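PDB 5NEC: TonB-dependent siderophore receptor from Pseudomonas aeruginosa 39016, which probably takes up iron-loaded siderophores across the outer membrane, driven by TonB, and is studied as an entry route for siderophore-drug conjugates. Local coordinates for residues Gly590-Thr593 against Lys597-Ala600; Thr31-Asp36 against Ser642-Tyr647; Asn388-Ser393 against Tyr401-Leu406. All blocks are in the same frame, centred on the assembly; numbering follows the deposited sequence.

Interaction 1. Residues Gly590-Thr593 against Lys597-Ala600; sequences GKLT and KVFA
K591 and K597 meet through their aliphatic stems, side by side and pointing the same way, from a non-hydrogen-bonded antiparallel pair. K597 shows how one chain can serve several partners. Its CB passes 4.0 Å from the carbonyl O of G590, and its CG meets CG of K591 at 3.9 Å. Beyond this the two part: K591 runs on extended, whereas K597 bends at CD (chi3 -70°), its NZ ending 6.4 Å from NZ of K591. CE comes near T646 OG1, and the stem also packs on Q60 of helix 59-64. The ammonium of K597 is bonded to the carbonyl O of T31 and lies in a cation-pi contact with Y33, so its charge is probably balanced in part by the N-terminal segment.

The neighbouring pair, G590 with V598, is hydrogen-bonded both ways. G590 N gives a nearly straight bond of 2.8 Å to V598 O, and V598 N returns one of 2.9 Å to G590 O. G590 has a positive phi of 125°, where any CB would press on the preceding carbonyl. L592, in the turn, folds back over V598, which points to the face opposite the lysines, with CG of L592 3.9 Å from CG1 of V598. Two bridges closed by a short turn make a beta-hairpin, the usual link between neighbouring strands at the periplasmic rim of a TonB-dependent receptor barrel.

Interaction 2. Residues Thr31-Asp36 against Ser642-Tyr647; sequences TTYNVD and SLWTTY
Y33 reaches the barrel wall with its phenol oxygen, which meets W644 and T646, two residues of strand 639-650 that point to the same face. Three side chains gather round this oxygen. From the indole, W644 NE1 donates to Y33 OH at 2.8 Å, with the oxygen at the edge of the indole and close to its plane. The bond is bent, at 137°, and the phenol ring also leans on the indole, CE2 of Y33 lying 3.6 Å from CD1 of W644. The two rings meet obliquely, their planes at 42°. T646 adds a weak bond from OG1 to Y33 OH at 3.4 Å. The third partner, D64 at the end of helix 59-64, is the strongest polar one and takes a hydrogen bond from Y33 OH through OD2.

In W644, CG is trans to the backbone N (chi1 -180°), which turns the indole so that its NE1 edge faces Y33 OH. Next to Y33 the loop is pinned locally, T32 OG1 donating to N34 O at 2.7 Å.

Farther out, Q60 and V61 of helix 59-64 pack on the tyrosine, and F599 of the adjoining barrel strand 596-609 touches it too. D64 itself also lies against the side chains of W644 and T646.

With the indole N-H as donor and a carboxylate as acceptor, the hydroxyl is used in both senses at a buried site; the carboxylate probably orients its proton and makes the oxygen a better acceptor for W644. One tyrosine thereby ties the N-terminal segment to both the barrel wall and the plug helix.

Interaction 3. Residues Asn388-Ser393 against Tyr401-Leu406; sequences NKCNPS and YNCTSL
C390 and C403 adopt nearly the same first torsion, chi1 -66° and -64°, each setting SG trans to its own carbonyl carbon and beside its backbone N. With both CB atoms directed at the other segment, the sulfurs come together end to end and are joined covalently, SG of C390 to SG of C403 at 2.1 Å. The torsion about the S-S bond is -83°, close to the relaxed value near 90°, so that bond carries little twist strain. Each CB stands 3.1 Å from the opposite SG, the two CB atoms are 3.8 Å apart, and the backbones approach to 5.9 Å between the CA atoms of C390 and C403.

No hydrogen bond crosses between 388-393 and 401-406, which leaves the disulfide as the main tie between them. It staples a short excursion within the long loop that joins barrel strands 357-379 and 426-444, at the end of the barrel away from the periplasmic turns and hence presumably on the cell surface. Strand 403-405 pairs with strand 327-354, whose S327 and W329 pack against C390.

Polar bonds are made within each segment or to its surroundings. K389 NZ donates to N388 OD1 at 3.0 Å, tilted out of the amide plane, and also bonds Q320. In the other direction along the chain, S393 OG gives a hydrogen bond of 2.6 Å to N391 OD1. In 401-406, N402 OD1 accepts from W415 NE1.

How the interactions relate
Interactions 1 and 2 are neighbours, their centres about 5 Å apart, because strands 596-609 and 639-650 run antiparallel side by side in the barrel wall; F599 O bonds W644 N, and K597 O bonds T645 OG1. Interaction 3 lies toward the other end, its centre about 53 Å from that of interaction 1 and 49 Å from that of interaction 2. Along the chain, interaction 3 closes before interaction 1 opens, and both fall within the long span between 31-36 and 642-647. The set thus samples a receptor from end to end: a hairpin turn and the plug-side N-terminal segment at the presumed periplasmic end, and a disulfide-stapled loop probably facing outside.

Interaction 1. Residues Gly590-Thr593 against Lys597-Ala600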
ATOM      1  N   GLY A 590      -0.612 -17.840 -12.131  1.00 65.30           N
ATOM      2  CA  GLY A 590      -0.177 -19.235 -11.971  1.00 67.27           C
ATOM      3  C   GLY A 590       0.614 -19.807 -13.154  1.00 70.29           C
ATOM      4  O   GLY A 590       1.281 -19.073 -13.875  1.00 71.35           O
ATOM      5  N   LYS A 591       0.536 -21.125 -13.343  1.00 73.40           N
ATOM      6  CA  LYS A 591       1.337 -21.846 -14.356  1.00 76.12           C
ATOM      7  C   LYS A 591       0.669 -21.906 -15.728  1.00 75.43           C
ATOM      8  O   LYS A 591      -0.491 -22.289 -15.847  1.00 72.00           O
ATOM      9  CB  LYS A 591       1.676 -23.267 -13.883  1.00 78.72           C
ATOM     10  CG  LYS A 591       2.786 -23.258 -12.842  1.00 81.61           C
ATOM     11  CD  LYS A 591       3.080 -24.594 -12.215  1.00 84.58           C
ATOM     12  CE  LYS A 591       4.003 -24.380 -11.026  1.00 86.36           C
ATOM     13  NZ  LYS A 591       4.408 -25.656 -10.377  1.00 89.05           N
ATOM     14  N   LEU A 592       1.416 -21.521 -16.761  1.00 75.04           N
ATOM     15  CA  LEU A 592       0.969 -21.672 -18.143  1.00 76.76           C
ATOM     16  C   LEU A 592       1.383 -23.059 -18.657  1.00 76.13           C
ATOM     17  O   LEU A 592       0.578 -23.774 -19.252  1.00 76.15           O
ATOM     18  CB  LEU A 592       1.555 -20.562 -19.013  1.00 77.16           C
ATOM     19  CG  LEU A 592       1.140 -19.138 -18.622  1.00 77.69           C
ATOM     20  CD1 LEU A 592       1.991 -18.120 -19.364  1.00 78.50           C
ATOM     21  CD2 LEU A 592      -0.338 -18.901 -18.890  1.00 76.24           C
ATOM     22  N   THR A 593       2.649 -23.405 -18.432  1.00 74.50           N
ATOM     23  CA  THR A 593       3.177 -24.753 -18.606  1.00 73.46           C
ATOM     24  C   THR A 593       3.865 -25.123 -17.297  1.00 72.37           C
ATOM     25  O   THR A 593       3.800 -24.376 -16.329  1.00 70.92           O
ATOM     26  CB  THR A 593       4.194 -24.814 -19.761  1.00 73.46           C
ATOM     27  OG1 THR A 593       5.390 -24.126 -19.377  1.00 71.29           O
ATOM     28  CG2 THR A 593       3.616 -24.206 -21.030  1.00 73.62           C
ATOM     29  N   LYS A 597       5.628 -19.552 -15.476  1.00 66.07           N
ATOM     30  CA  LYS A 597       4.688 -18.916 -14.548  1.00 65.56           C
ATOM     31  C   LYS A 597       4.354 -17.483 -14.946  1.00 63.31           C
ATOM     32  O   LYS A 597       5.150 -16.792 -15.575  1.00 62.49           O
ATOM     33  CB  LYS A 597       5.247 -18.916 -13.124  1.00 65.31           C
ATOM     34  CG  LYS A 597       5.383 -20.307 -12.556  1.00 67.00           C
ATOM     35  CD  LYS A 597       5.561 -20.291 -11.055  1.00 68.04           C
ATOM     36  CE  LYS A 597       6.924 -19.747 -10.672  1.00 69.04           C
ATOM     37  NZ  LYS A 597       7.222 -20.021  -9.241  1.00 68.71           N
ATOM     38  N   VAL A 598       3.169 -17.041 -14.545  1.00 61.10           N
ATOM     39  CA  VAL A 598       2.687 -15.715 -14.878  1.00 59.07           C
ATOM     40  C   VAL A 598       1.861 -15.099 -13.727  1.00 57.05           C
ATOM     41  O   VAL A 598       1.113 -15.795 -13.034  1.00 55.04           O
ATOM     42  CB  VAL A 598       1.911 -15.738 -16.217  1.00 60.56           C
ATOM     43  CG1 VAL A 598       0.510 -16.309 -16.047  1.00 61.49           C
ATOM     44  CG2 VAL A 598       1.859 -14.354 -16.838  1.00 61.17           C
ATOM     45  N   PHE A 599       2.057 -13.797 -13.516  1.00 53.56           N
ATOM     46  CA  PHE A 599       1.236 -13.004 -12.622  1.00 52.30           C
ATOM     47  C   PHE A 599       1.023 -11.676 -13.334  1.00 50.61           C
ATOM     48  O   PHE A 599       1.971 -10.928 -13.542  1.00 49.48           O
ATOM     49  CB  PHE A 599       1.954 -12.820 -11.295  1.00 53.15           C
ATOM     50  CG  PHE A 599       1.121 -12.171 -10.232  1.00 53.81           C
ATOM     51  CD1 PHE A 599       0.221 -12.935  -9.472  1.00 54.92           C
ATOM     52  CD2 PHE A 599       1.249 -10.805  -9.957  1.00 52.74           C
ATOM     53  CE1 PHE A 599      -0.553 -12.352  -8.473  1.00 54.30           C
ATOM     54  CE2 PHE A 599       0.479 -10.212  -8.956  1.00 53.40           C
ATOM     55  CZ  PHE A 599      -0.422 -10.987  -8.211  1.00 53.75           C
ATOM     56  N   ALA A 600      -0.213 -11.411 -13.749  1.00 49.76           N
ATOM     57  CA  ALA A 600      -0.497 -10.336 -14.700  1.00 48.56           C
ATOM     58  C   ALA A 600      -1.920  -9.813 -14.593  1.00 47.60           C
ATOM     59  O   ALA A 600      -2.810 -10.529 -14.175  1.00 47.75           O
ATOM     60  CB  ALA A 600      -0.216 -10.808 -16.125  1.00 50.05           C
TER

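Interaction 2. Residues Thr31-Asp36 against Ser642-Tyr647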
ATOM      1  N   THR A  31       6.098 -21.790  -3.538  1.00 78.64           N
ATOM      2  CA  THR A  31       6.543 -21.110  -4.765  1.00 75.23           C
ATOM      3  C   THR A  31       5.395 -20.717  -5.713  1.00 71.28           C
ATOM      4  O   THR A  31       5.641 -20.275  -6.832  1.00 71.49           O
ATOM      5  CB  THR A  31       7.532 -21.994  -5.581  1.00 76.82           C
ATOM      6  OG1 THR A  31       6.830 -23.100  -6.168  1.00 75.92           O
ATOM      7  CG2 THR A  31       8.679 -22.517  -4.709  1.00 77.86           C
ATOM      8  N   THR A  32       4.151 -20.891  -5.289  1.00 67.94           N
ATOM      9  CA  THR A  32       3.015 -20.590  -6.152  1.00 66.70           C
ATOM     10  C   THR A  32       2.876 -19.079  -6.456  1.00 65.35           C
ATOM     11  O   THR A  32       3.143 -18.220  -5.599  1.00 63.52           O
ATOM     12  CB  THR A  32       1.700 -21.139  -5.544  1.00 68.24           C
ATOM     13  OG1 THR A  32       0.660 -21.107  -6.530  1.00 68.11           O
ATOM     14  CG2 THR A  32       1.260 -20.347  -4.292  1.00 68.25           C
ATOM     15  N   TYR A  33       2.478 -18.792  -7.691  1.00 64.03           N
ATOM     16  CA  TYR A  33       2.058 -17.460  -8.127  1.00 63.32           C
ATOM     17  C   TYR A  33       0.546 -17.263  -8.025  1.00 64.49           C
ATOM     18  O   TYR A  33       0.061 -16.161  -8.266  1.00 64.56           O
ATOM     19  CB  TYR A  33       2.509 -17.204  -9.571  1.00 61.30           C
ATOM     20  CG  TYR A  33       3.917 -16.673  -9.745  1.00 59.63           C
ATOM     21  CD1 TYR A  33       4.881 -16.752  -8.730  1.00 58.06           C
ATOM     22  CD2 TYR A  33       4.296 -16.106 -10.965  1.00 59.20           C
ATOM     23  CE1 TYR A  33       6.161 -16.263  -8.930  1.00 57.51           C
ATOM     24  CE2 TYR A  33       5.577 -15.633 -11.171  1.00 56.90           C
ATOM     25  CZ  TYR A  33       6.500 -15.714 -10.156  1.00 56.39           C
ATOM     26  OH  TYR A  33       7.757 -15.231 -10.374  1.00 56.63           O
ATOM     27  N   ASN A  34      -0.187 -18.317  -7.672  1.00 68.59           N
ATOM     28  CA  ASN A  34      -1.628 -18.229  -7.429  1.00 72.26           C
ATOM     29  C   ASN A  34      -1.962 -18.707  -6.024  1.00 73.69           C
ATOM     30  O   ASN A  34      -1.535 -19.782  -5.621  1.00 78.31           O
ATOM     31  CB  ASN A  34      -2.413 -19.066  -8.434  1.00 74.26           C
ATOM     32  CG  ASN A  34      -3.919 -18.893  -8.274  1.00 75.36           C
ATOM     33  OD1 ASN A  34      -4.489 -17.938  -8.785  1.00 75.84           O
ATOM     34  ND2 ASN A  34      -4.561 -19.798  -7.530  1.00 75.40           N
ATOM     35  N   VAL A  35      -2.742 -17.907  -5.303  1.00 71.76           N
ATOM     36  CA  VAL A  35      -3.231 -18.245  -3.977  1.00 71.21           C
ATOM     37  C   VAL A  35      -4.751 -18.329  -4.109  1.00 73.68           C
ATOM     38  O   VAL A  35      -5.402 -17.377  -4.551  1.00 73.82           O
ATOM     39  CB  VAL A  35      -2.768 -17.190  -2.943  1.00 69.02           C
ATOM     40  CG1 VAL A  35      -3.573 -17.253  -1.647  1.00 68.31           C
ATOM     41  CG2 VAL A  35      -1.284 -17.374  -2.654  1.00 68.35           C
ATOM     42  N   ASP A  36      -5.307 -19.475  -3.729  1.00 76.63           N
ATOM     43  CA  ASP A  36      -6.716 -19.798  -4.028  1.00 80.81           C
ATOM     44  C   ASP A  36      -7.706 -19.437  -2.906  1.00 80.19           C
ATOM     45  O   ASP A  36      -8.925 -19.530  -3.096  1.00 79.31           O
ATOM     46  CB  ASP A  36      -6.865 -21.277  -4.463  1.00 82.37           C
ATOM     47  CG  ASP A  36      -6.415 -22.291  -3.384  1.00 83.37           C
ATOM     48  OD1 ASP A  36      -6.553 -22.024  -2.165  1.00 82.64           O
ATOM     49  OD2 ASP A  36      -5.931 -23.383  -3.772  1.00 87.77           O
ATOM     50  N   SER A 642       0.219  -4.760 -16.010  1.00 50.24           N
ATOM     51  CA  SER A 642       1.345  -5.338 -15.289  1.00 50.97           C
ATOM     52  C   SER A 642       1.480  -6.796 -15.704  1.00 52.31           C
ATOM     53  O   SER A 642       0.497  -7.540 -15.683  1.00 53.55           O
ATOM     54  CB  SER A 642       1.111  -5.258 -13.774  1.00 52.47           C
ATOM     55  OG  SER A 642       1.010  -3.909 -13.311  1.00 53.05           O
ATOM     56  N   LEU A 643       2.684  -7.193 -16.099  1.00 52.99           N
ATOM     57  CA  LEU A 643       2.999  -8.566 -16.459  1.00 54.37           C
ATOM     58  C   LEU A 643       4.260  -8.930 -15.713  1.00 54.88           C
ATOM     59  O   LEU A 643       5.267  -8.243 -15.867  1.00 53.86           O
ATOM     60  CB  LEU A 643       3.270  -8.691 -17.962  1.00 55.81           C
ATOM     61  CG  LEU A 643       3.843 -10.046 -18.439  1.00 56.84           C
ATOM     62  CD1 LEU A 643       2.879 -11.170 -18.119  1.00 57.26           C
ATOM     63  CD2 LEU A 643       4.145 -10.035 -19.924  1.00 57.81           C
ATOM     64  N   TRP A 644       4.207  -9.994 -14.913  1.00 55.37           N
ATOM     65  CA  TRP A 644       5.406 -10.592 -14.317  1.00 55.69           C
ATOM     66  C   TRP A 644       5.435 -12.063 -14.706  1.00 58.79           C
ATOM     67  O   TRP A 644       4.435 -12.767 -14.543  1.00 58.11           O
ATOM     68  CB  TRP A 644       5.414 -10.463 -12.791  1.00 53.41           C
ATOM     69  CG  TRP A 644       6.641 -11.075 -12.186  1.00 52.74           C
ATOM     70  CD1 TRP A 644       6.732 -12.278 -11.555  1.00 52.41           C
ATOM     71  CD2 TRP A 644       7.957 -10.520 -12.191  1.00 52.50           C
ATOM     72  NE1 TRP A 644       8.023 -12.503 -11.147  1.00 51.49           N
ATOM     73  CE2 TRP A 644       8.798 -11.441 -11.529  1.00 52.19           C
ATOM     74  CE3 TRP A 644       8.506  -9.321 -12.677  1.00 52.31           C
ATOM     75  CZ2 TRP A 644      10.172 -11.210 -11.347  1.00 53.58           C
ATOM     76  CZ3 TRP A 644       9.862  -9.081 -12.493  1.00 52.79           C
ATOM     77  CH2 TRP A 644      10.686 -10.027 -11.829  1.00 53.23           C
ATOM     78  N   THR A 645       6.580 -12.524 -15.207  1.00 61.15           N
ATOM     79  CA  THR A 645       6.725 -13.902 -15.644  1.00 62.37           C
ATOM     80  C   THR A 645       8.097 -14.494 -15.332  1.00 63.48           C
ATOM     81  O   THR A 645       9.111 -13.794 -15.408  1.00 62.17           O
ATOM     82  CB  THR A 645       6.422 -14.029 -17.147  1.00 63.32           C
ATOM     83  OG1 THR A 645       6.397 -15.410 -17.497  1.00 66.09           O
ATOM     84  CG2 THR A 645       7.457 -13.316 -18.018  1.00 63.02           C
ATOM     85  N   THR A 646       8.113 -15.778 -14.964  1.00 64.55           N
ATOM     86  CA  THR A 646       9.359 -16.527 -14.794  1.00 67.12           C
ATOM     87  C   THR A 646       9.329 -17.811 -15.601  1.00 68.17           C
ATOM     88  O   THR A 646       8.270 -18.403 -15.820  1.00 67.11           O
ATOM     89  CB  THR A 646       9.646 -16.852 -13.320  1.00 68.67           C
ATOM     90  OG1 THR A 646       8.546 -17.560 -12.745  1.00 68.98           O
ATOM     91  CG2 THR A 646       9.906 -15.561 -12.548  1.00 68.82           C
ATOM     92  N   TYR A 647      10.511 -18.220 -16.052  1.00 70.23           N
ATOM     93  CA  TYR A 647      10.679 -19.437 -16.833  1.00 71.83           C
ATOM     94  C   TYR A 647      11.819 -20.266 -16.244  1.00 70.15           C
ATOM     95  O   TYR A 647      12.931 -19.755 -16.094  1.00 66.75           O
ATOM     96  CB  TYR A 647      10.963 -19.101 -18.298  1.00 74.21           C
ATOM     97  CG  TYR A 647      10.808 -20.297 -19.206  1.00 77.64           C
ATOM     98  CD1 TYR A 647       9.534 -20.726 -19.600  1.00 79.13           C
ATOM     99  CD2 TYR A 647      11.924 -21.017 -19.656  1.00 78.09           C
ATOM    100  CE1 TYR A 647       9.382 -21.822 -20.437  1.00 80.25           C
ATOM    101  CE2 TYR A 647      11.780 -22.121 -20.480  1.00 78.99           C
ATOM    102  CZ  TYR A 647      10.508 -22.518 -20.868  1.00 80.76           C
ATOM    103  OH  TYR A 647      10.338 -23.608 -21.685  1.00 84.31           O
TER

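Interaction 3. Residues Asn388-Ser393 against Tyr401-Leu406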
ATOM      1  N   ASN A 388       8.673  34.605  -0.785  1.00 43.43           N
ATOM      2  CA  ASN A 388       8.803  33.331  -1.523  1.00 44.91           C
ATOM      3  C   ASN A 388       9.189  33.510  -3.013  1.00 45.30           C
ATOM      4  O   ASN A 388       9.024  32.575  -3.804  1.00 45.94           O
ATOM      5  CB  ASN A 388       7.481  32.557  -1.409  1.00 43.96           C
ATOM      6  CG  ASN A 388       6.289  33.354  -1.899  1.00 44.10           C
ATOM      7  OD1 ASN A 388       6.434  34.361  -2.580  1.00 44.01           O
ATOM      8  ND2 ASN A 388       5.102  32.889  -1.572  1.00 44.67           N
ATOM      9  N   LYS A 389       9.716  34.686  -3.386  1.00 44.05           N
ATOM     10  CA  LYS A 389      10.154  34.947  -4.765  1.00 42.68           C
ATOM     11  C   LYS A 389      11.673  34.922  -4.871  1.00 41.79           C
ATOM     12  O   LYS A 389      12.373  35.258  -3.920  1.00 41.17           O
ATOM     13  CB  LYS A 389       9.608  36.289  -5.266  1.00 42.68           C
ATOM     14  CG  LYS A 389       8.087  36.414  -5.219  1.00 42.13           C
ATOM     15  CD  LYS A 389       7.453  35.415  -6.171  1.00 43.51           C
ATOM     16  CE  LYS A 389       5.958  35.649  -6.333  1.00 44.29           C
ATOM     17  NZ  LYS A 389       5.196  35.222  -5.125  1.00 45.03           N
ATOM     18  N   CYS A 390      12.150  34.540  -6.053  1.00 42.53           N
ATOM     19  CA  CYS A 390      13.562  34.220  -6.331  1.00 43.96           C
ATOM     20  C   CYS A 390      13.906  34.617  -7.754  1.00 41.84           C
ATOM     21  O   CYS A 390      13.042  34.646  -8.613  1.00 38.39           O
ATOM     22  CB  CYS A 390      13.826  32.708  -6.295  1.00 44.82           C
ATOM     23  SG  CYS A 390      13.623  31.925  -4.725  1.00 51.65           S
ATOM     24  N   ASN A 391      15.191  34.826  -7.987  1.00 40.97           N
ATOM     25  CA  ASN A 391      15.734  34.971  -9.344  1.00 42.38           C
ATOM     26  C   ASN A 391      17.229  34.610  -9.219  1.00 41.48           C
ATOM     27  O   ASN A 391      17.718  34.409  -8.097  1.00 41.37           O
ATOM     28  CB  ASN A 391      15.504  36.400  -9.889  1.00 40.55           C
ATOM     29  CG  ASN A 391      16.084  37.465  -8.997  1.00 40.71           C
ATOM     30  OD1 ASN A 391      17.274  37.432  -8.651  1.00 42.61           O
ATOM     31  ND2 ASN A 391      15.248  38.392  -8.562  1.00 41.03           N
ATOM     32  N   PRO A 392      17.947  34.507 -10.348  1.00 41.36           N
ATOM     33  CA  PRO A 392      19.354  34.079 -10.252  1.00 41.34           C
ATOM     34  C   PRO A 392      20.290  34.900  -9.354  1.00 41.54           C
ATOM     35  O   PRO A 392      21.241  34.361  -8.813  1.00 45.28           O
ATOM     36  CB  PRO A 392      19.813  34.054 -11.713  1.00 41.23           C
ATOM     37  CG  PRO A 392      18.565  33.663 -12.449  1.00 40.88           C
ATOM     38  CD  PRO A 392      17.476  34.451 -11.744  1.00 41.57           C
ATOM     39  N   SER A 393      20.009  36.178  -9.161  1.00 42.22           N
ATOM     40  CA  SER A 393      20.810  37.025  -8.262  1.00 42.60           C
ATOM     41  C   SER A 393      20.613  36.694  -6.784  1.00 43.02           C
ATOM     42  O   SER A 393      21.482  36.999  -5.966  1.00 43.60           O
ATOM     43  CB  SER A 393      20.516  38.511  -8.503  1.00 42.80           C
ATOM     44  OG  SER A 393      19.284  38.902  -7.917  1.00 42.49           O
ATOM     45  N   TYR A 401      19.995  31.005   1.323  1.00 43.83           N
ATOM     46  CA  TYR A 401      19.882  29.680   0.701  1.00 43.10           C
ATOM     47  C   TYR A 401      18.459  29.151   0.580  1.00 43.00           C
ATOM     48  O   TYR A 401      18.264  27.954   0.348  1.00 41.98           O
ATOM     49  CB  TYR A 401      20.804  28.661   1.386  1.00 44.09           C
ATOM     50  CG  TYR A 401      22.251  29.108   1.447  1.00 43.33           C
ATOM     51  CD1 TYR A 401      23.070  29.028   0.318  1.00 41.87           C
ATOM     52  CD2 TYR A 401      22.804  29.618   2.635  1.00 44.20           C
ATOM     53  CE1 TYR A 401      24.393  29.450   0.359  1.00 42.15           C
ATOM     54  CE2 TYR A 401      24.132  30.034   2.686  1.00 43.64           C
ATOM     55  CZ  TYR A 401      24.912  29.956   1.548  1.00 42.45           C
ATOM     56  OH  TYR A 401      26.205  30.362   1.601  1.00 45.08           O
ATOM     57  N   ASN A 402      17.475  30.042   0.686  1.00 42.54           N
ATOM     58  CA  ASN A 402      16.077  29.703   0.424  1.00 42.57           C
ATOM     59  C   ASN A 402      15.720  29.706  -1.062  1.00 41.54           C
ATOM     60  O   ASN A 402      14.633  29.259  -1.419  1.00 41.50           O
ATOM     61  CB  ASN A 402      15.149  30.656   1.189  1.00 43.06           C
ATOM     62  CG  ASN A 402      15.292  30.496   2.678  1.00 42.53           C
ATOM     63  OD1 ASN A 402      15.014  29.435   3.202  1.00 41.59           O
ATOM     64  ND2 ASN A 402      15.746  31.532   3.359  1.00 43.03           N
ATOM     65  N   CYS A 403      16.610  30.222  -1.908  1.00 41.77           N
ATOM     66  CA  CYS A 403      16.489  30.111  -3.354  1.00 42.61           C
ATOM     67  C   CYS A 403      17.637  29.287  -3.851  1.00 40.38           C
ATOM     68  O   CYS A 403      18.755  29.444  -3.368  1.00 40.99           O
ATOM     69  CB  CYS A 403      16.589  31.480  -4.038  1.00 45.33           C
ATOM     70  SG  CYS A 403      15.238  32.564  -3.578  1.00 52.71           S
ATOM     71  N   THR A 404      17.365  28.435  -4.833  1.00 38.83           N
ATOM     72  CA  THR A 404      18.401  27.687  -5.515  1.00 38.78           C
ATOM     73  C   THR A 404      18.174  27.729  -7.025  1.00 38.17           C
ATOM     74  O   THR A 404      17.216  28.336  -7.503  1.00 37.62           O
ATOM     75  CB  THR A 404      18.471  26.225  -5.002  1.00 39.28           C
ATOM     76  OG1 THR A 404      19.652  25.592  -5.511  1.00 39.72           O
ATOM     77  CG2 THR A 404      17.243  25.395  -5.413  1.00 38.92           C
ATOM     78  N   SER A 405      19.066  27.072  -7.763  1.00 38.21           N
ATOM     79  CA  SER A 405      19.017  26.998  -9.227  1.00 37.67           C
ATOM     80  C   SER A 405      18.088  25.900  -9.703  1.00 38.82           C
ATOM     81  O   SER A 405      18.097  24.794  -9.143  1.00 38.75           O
ATOM     82  CB  SER A 405      20.435  26.742  -9.745  1.00 38.56           C
ATOM     83  OG  SER A 405      20.448  26.233 -11.055  1.00 38.62           O
ATOM     84  N   LEU A 406      17.293  26.188 -10.745  1.00 38.01           N
ATOM     85  CA  LEU A 406      16.454  25.171 -11.382  1.00 38.46           C
ATOM     86  C   LEU A 406      17.293  24.073 -12.068  1.00 40.15           C
ATOM     87  O   LEU A 406      16.966  22.871 -11.983  1.00 40.93           O
ATOM     88  CB  LEU A 406      15.509  25.819 -12.375  1.00 39.62           C
ATOM     89  CG  LEU A 406      14.654  24.913 -13.268  1.00 41.39           C
ATOM     90  CD1 LEU A 406      13.658  24.149 -12.407  1.00 41.98           C
ATOM     91  CD2 LEU A 406      13.953  25.702 -14.366  1.00 41.48           C
TER